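Local coordinates for protein tumor necrosis factor ligand superfamily member 9 (Mus musculus, PDB 6MKB) that binds the receptor TNFRSF9 (4-1BB) as a TNF-family cytokine and induces the proliferation of activated peripheral blood T-cells, at residues B[77-82]-B[137-142]. Sequence-based numbering, arbitrary orientation.
With NAG (2-acetamido-2-deoxy-beta-D-glucopyranose), chain F; NAG (2-acetamido-2-deoxy-beta-D-glucopyranose), chain C; SO4 (sulfate ion), chain N.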
ATOM      1  N   HIS B  77      14.647   5.296  20.821  1.00 54.93           N
ATOM      2  CA  HIS B  77      13.817   4.690  21.868  1.00 54.46           C
ATOM      3  C   HIS B  77      13.248   5.633  22.953  1.00 59.38           C
ATOM      4  O   HIS B  77      12.777   5.142  23.970  1.00 61.44           O
ATOM      5  CB  HIS B  77      14.632   3.587  22.527  1.00 55.36           C
ATOM      6  CG  HIS B  77      15.196   2.616  21.528  1.00 57.64           C
ATOM      7  ND1 HIS B  77      14.418   1.616  20.965  1.00 58.59           N
ATOM      8  CD2 HIS B  77      16.447   2.525  21.023  1.00 59.19           C
ATOM      9  CE1 HIS B  77      15.218   0.951  20.148  1.00 57.64           C
ATOM     10  NE2 HIS B  77      16.450   1.451  20.161  1.00 58.44           N
ATOM     11  N   LYS B  78      13.190   6.943  22.707  1.00 55.18           N
ATOM     12  CA  LYS B  78      12.633   7.926  23.651  1.00 55.31           C
ATOM     13  C   LYS B  78      11.385   8.617  23.068  1.00 57.39           C
ATOM     14  O   LYS B  78      10.374   8.747  23.755  1.00 56.78           O
ATOM     15  CB  LYS B  78      13.689   8.992  24.030  1.00 57.51           C
ATOM     16  CG  LYS B  78      14.639   8.537  25.114  1.00 63.84           C
ATOM     17  CD  LYS B  78      15.823   9.478  25.253  1.00 68.33           C
ATOM     18  CE  LYS B  78      16.749   8.998  26.343  1.00 67.86           C
ATOM     19  NZ  LYS B  78      17.724  10.041  26.748  1.00 73.90           N
ATOM     20  N   VAL B  79      11.484   9.090  21.815  1.00 52.08           N
ATOM     21  CA  VAL B  79      10.415   9.802  21.137  1.00 51.45           C
ATOM     22  C   VAL B  79       9.317   8.829  20.702  1.00 58.36           C
ATOM     23  O   VAL B  79       9.546   7.951  19.874  1.00 59.57           O
ATOM     24  CB  VAL B  79      10.947  10.644  19.953  1.00 52.93           C
ATOM     25  CG1 VAL B  79       9.804  11.248  19.153  1.00 51.21           C
ATOM     26  CG2 VAL B  79      11.877  11.736  20.457  1.00 54.02           C
ATOM     27  N   GLN B  80       8.119   9.016  21.238  1.00 55.07           N
ATOM     28  CA  GLN B  80       6.977   8.173  20.916  1.00 54.20           C
ATOM     29  C   GLN B  80       5.767   9.048  20.528  1.00 56.88           C
ATOM     30  O   GLN B  80       5.839  10.285  20.578  1.00 57.27           O
ATOM     31  CB  GLN B  80       6.663   7.197  22.074  1.00 56.15           C
ATOM     32  CG  GLN B  80       6.462   7.841  23.423  1.00 54.75           C
ATOM     33  CD  GLN B  80       6.183   6.785  24.462  1.00 66.83           C
ATOM     34  OE1 GLN B  80       5.173   6.085  24.424  1.00 58.81           O
ATOM     35  NE2 GLN B  80       7.061   6.640  25.431  1.00 57.48           N
ATOM     36  N   GLY B  81       4.699   8.387  20.094  1.00 50.59           N
ATOM     37  CA  GLY B  81       3.482   9.030  19.635  1.00 49.53           C
ATOM     38  C   GLY B  81       3.009   8.428  18.331  1.00 54.39           C
ATOM     39  O   GLY B  81       2.907   7.208  18.205  1.00 54.13           O
ATOM     40  N   TRP B  82       2.713   9.282  17.339  1.00 52.67           N
ATOM     41  CA  TRP B  82       2.204   8.823  16.045  1.00 50.57           C
ATOM     42  C   TRP B  82       2.453   9.822  14.929  1.00 51.52           C
ATOM     43  O   TRP B  82       2.573  11.016  15.169  1.00 50.58           O
ATOM     44  CB  TRP B  82       0.691   8.508  16.136  1.00 49.14           C
ATOM     45  CG  TRP B  82      -0.136   9.638  16.668  1.00 51.35           C
ATOM     46  CD1 TRP B  82      -0.524   9.834  17.964  1.00 55.73           C
ATOM     47  CD2 TRP B  82      -0.692  10.728  15.913  1.00 51.22           C
ATOM     48  NE1 TRP B  82      -1.286  10.976  18.065  1.00 56.15           N
ATOM     49  CE2 TRP B  82      -1.405  11.547  16.820  1.00 56.45           C
ATOM     50  CE3 TRP B  82      -0.650  11.097  14.556  1.00 51.28           C
ATOM     51  CZ2 TRP B  82      -2.046  12.729  16.420  1.00 55.93           C
ATOM     52  CZ3 TRP B  82      -1.310  12.250  14.157  1.00 53.19           C
ATOM     53  CH2 TRP B  82      -1.987  13.061  15.084  1.00 55.24           C
ATOM     54  N   ALA B 137       1.230  14.812  13.125  1.00 54.75           N
ATOM     55  CA  ALA B 137       2.137  14.156  14.062  1.00 54.58           C
ATOM     56  C   ALA B 137       2.005  14.705  15.487  1.00 60.14           C
ATOM     57  O   ALA B 137       1.885  15.910  15.692  1.00 61.82           O
ATOM     58  CB  ALA B 137       3.588  14.288  13.588  1.00 54.33           C
ATOM     59  N   TYR B 138       2.014  13.799  16.458  1.00 56.05           N
ATOM     60  CA  TYR B 138       2.083  14.078  17.875  1.00 57.81           C
ATOM     61  C   TYR B 138       3.274  13.287  18.404  1.00 59.25           C
ATOM     62  O   TYR B 138       3.212  12.060  18.456  1.00 57.60           O
ATOM     63  CB  TYR B 138       0.784  13.744  18.625  1.00 61.64           C
ATOM     64  CG  TYR B 138       0.934  13.870  20.131  1.00 67.07           C
ATOM     65  CD1 TYR B 138       1.376  15.058  20.715  1.00 70.89           C
ATOM     66  CD2 TYR B 138       0.671  12.789  20.970  1.00 68.44           C
ATOM     67  CE1 TYR B 138       1.554  15.167  22.092  1.00 74.95           C
ATOM     68  CE2 TYR B 138       0.811  12.898  22.354  1.00 71.73           C
ATOM     69  CZ  TYR B 138       1.245  14.094  22.913  1.00 83.56           C
ATOM     70  OH  TYR B 138       1.388  14.223  24.277  1.00 86.37           O
ATOM     71  N   LEU B 139       4.386  13.983  18.696  1.00 55.12           N
ATOM     72  CA  LEU B 139       5.614  13.355  19.171  1.00 54.00           C
ATOM     73  C   LEU B 139       6.024  13.939  20.501  1.00 59.42           C
ATOM     74  O   LEU B 139       5.948  15.158  20.688  1.00 60.43           O
ATOM     75  CB  LEU B 139       6.759  13.485  18.132  1.00 52.37           C
ATOM     76  CG  LEU B 139       6.517  12.805  16.767  1.00 54.77           C
ATOM     77  CD1 LEU B 139       7.485  13.321  15.704  1.00 54.15           C
ATOM     78  CD2 LEU B 139       6.514  11.277  16.878  1.00 54.90           C
ATOM     79  N   HIS B 140       6.433  13.063  21.439  1.00 56.87           N
ATOM     80  CA  HIS B 140       6.856  13.437  22.800  1.00 59.05           C
ATOM     81  C   HIS B 140       7.845  12.398  23.376  1.00 63.61           C
ATOM     82  O   HIS B 140       7.930  11.289  22.845  1.00 60.96           O
ATOM     83  CB  HIS B 140       5.614  13.565  23.706  1.00 60.92           C
ATOM     84  CG  HIS B 140       4.857  12.282  23.861  1.00 63.34           C
ATOM     85  ND1 HIS B 140       5.049  11.459  24.958  1.00 65.80           N
ATOM     86  CD2 HIS B 140       3.971  11.696  23.026  1.00 63.18           C
ATOM     87  CE1 HIS B 140       4.248  10.425  24.774  1.00 64.50           C
ATOM     88  NE2 HIS B 140       3.587  10.519  23.622  1.00 63.41           N
ATOM     89  N   GLY B 141       8.539  12.755  24.462  1.00 62.82           N
ATOM     90  CA  GLY B 141       9.504  11.870  25.112  1.00 63.59           C
ATOM     91  C   GLY B 141      10.909  12.427  25.199  1.00 69.23           C
ATOM     92  O   GLY B 141      11.705  11.966  26.019  1.00 70.48           O
ATOM     93  N   ALA B 142      11.223  13.415  24.344  1.00 65.02           N
ATOM     94  CA  ALA B 142      12.506  14.116  24.283  1.00 65.46           C
ATOM     95  C   ALA B 142      12.312  15.561  23.808  1.00 71.28           C
ATOM     96  O   ALA B 142      11.314  15.864  23.144  1.00 69.62           O
ATOM     97  CB  ALA B 142      13.465  13.386  23.347  1.00 64.54           C
TER
HETATM   98  C1  NAG F   2      -2.152  16.612  20.282  1.00 75.19           C
HETATM   99  C2  NAG F   2      -2.566  15.281  20.916  1.00 75.35           C
HETATM  100  C3  NAG F   2      -2.896  15.441  22.408  1.00 80.70           C
HETATM  101  C4  NAG F   2      -1.796  16.180  23.176  1.00 85.06           C
HETATM  102  C5  NAG F   2      -1.439  17.498  22.471  1.00 80.02           C
HETATM  103  C6  NAG F   2      -0.212  18.166  23.089  1.00 78.96           C
HETATM  104  C7  NAG F   2      -3.676  13.475  19.657  1.00 65.96           C
HETATM  105  C8  NAG F   2      -4.900  13.135  18.855  1.00 63.73           C
HETATM  106  N2  NAG F   2      -3.673  14.705  20.170  1.00 70.05           N
HETATM  107  O3  NAG F   2      -3.099  14.157  23.007  1.00 81.24           O
HETATM  108  O4  NAG F   2      -2.234  16.408  24.526  1.00 97.18           O
HETATM  109  O5  NAG F   2      -1.161  17.276  21.083  1.00 75.97           O
HETATM  110  O6  NAG F   2       0.274  19.174  22.203  1.00 77.96           O
HETATM  111  O7  NAG F   2      -2.777  12.662  19.823  1.00 65.61           O
HETATM  112  C1  NAG C   1      -0.609  18.168  15.411  1.00 65.89           C
HETATM  113  C2  NAG C   1       0.037  18.792  16.647  1.00 65.71           C
HETATM  114  C3  NAG C   1      -0.139  17.847  17.836  1.00 66.35           C
HETATM  115  C4  NAG C   1      -1.583  17.371  18.027  1.00 68.86           C
HETATM  116  C5  NAG C   1      -2.173  16.873  16.711  1.00 69.24           C
HETATM  117  C6  NAG C   1      -3.662  16.563  16.814  1.00 72.74           C
HETATM  118  C7  NAG C   1       2.197  19.997  16.434  1.00 70.33           C
HETATM  119  C8  NAG C   1       3.501  19.874  15.714  1.00 69.34           C
HETATM  120  N2  NAG C   1       1.456  18.898  16.399  1.00 66.01           N
HETATM  121  O3  NAG C   1       0.360  18.472  19.028  1.00 66.95           O
HETATM  122  O4  NAG C   1      -1.623  16.319  18.994  1.00 72.43           O
HETATM  123  O5  NAG C   1      -1.982  17.845  15.672  1.00 67.69           O
HETATM  124  O6  NAG C   1      -3.983  15.728  15.698  1.00 73.25           O
HETATM  125  O7  NAG C   1       1.896  21.027  17.007  1.00 77.77           O
HETATM  126  S   SO4 N 404      18.239   0.886  17.336  1.00114.68           S
HETATM  127  O1  SO4 N 404      17.399   0.987  16.120  1.00111.56           O
HETATM  128  O2  SO4 N 404      18.217   2.158  18.097  1.00114.12           O
HETATM  129  O3  SO4 N 404      19.642   0.580  16.958  1.00115.81           O
HETATM  130  O4  SO4 N 404      17.695  -0.202  18.184  1.00117.37           O
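Trp82 carries CG in the crowded position between backbone N and carbonyl carbon (chi1 54°), which swings its indole across residues 137-138, whereas Tyr138 has CG anti to its backbone N (chi1 172°). The two side chains cross at about a right angle: CB of Tyr138 sits over one indole face, 3.5 Å from Trp82 NE1, and the ring planes stand obliquely. Gln80 and His140 share the crowded rotamer, and Gln80 CG meets His140 CE1 at 3.7 Å on the same sheet face as Trp82 and Tyr138. Four backbone bonds, two each in the pairs Gln80-His140 and Trp82-Tyr138, define the antiparallel pairing of strands 80-90 and 129-140 in the TNF homology domain's beta-sandwich; the straightest runs from Gln80 N to His140 O, 2.8 Å at 170°. Between them Gly81 faces Leu139 in a non-hydrogen-bonded pair; with its positive phi, a CB would clash with Tyr138 O and jam against the preceding carbonyl, which calls for glycine. Near the strand end, Val79 CG2 touches Ala142 CB at 3.7 Å. The glycan on Asn23 packs beside Trp82 and Tyr138: Trp82 NE1 donates to O7 of NAG chain F (2.9 Å), whose C2 and C4 lie over one Tyr138 face, while N2 of NAG chain C donates to Ala137 O (3.1 Å).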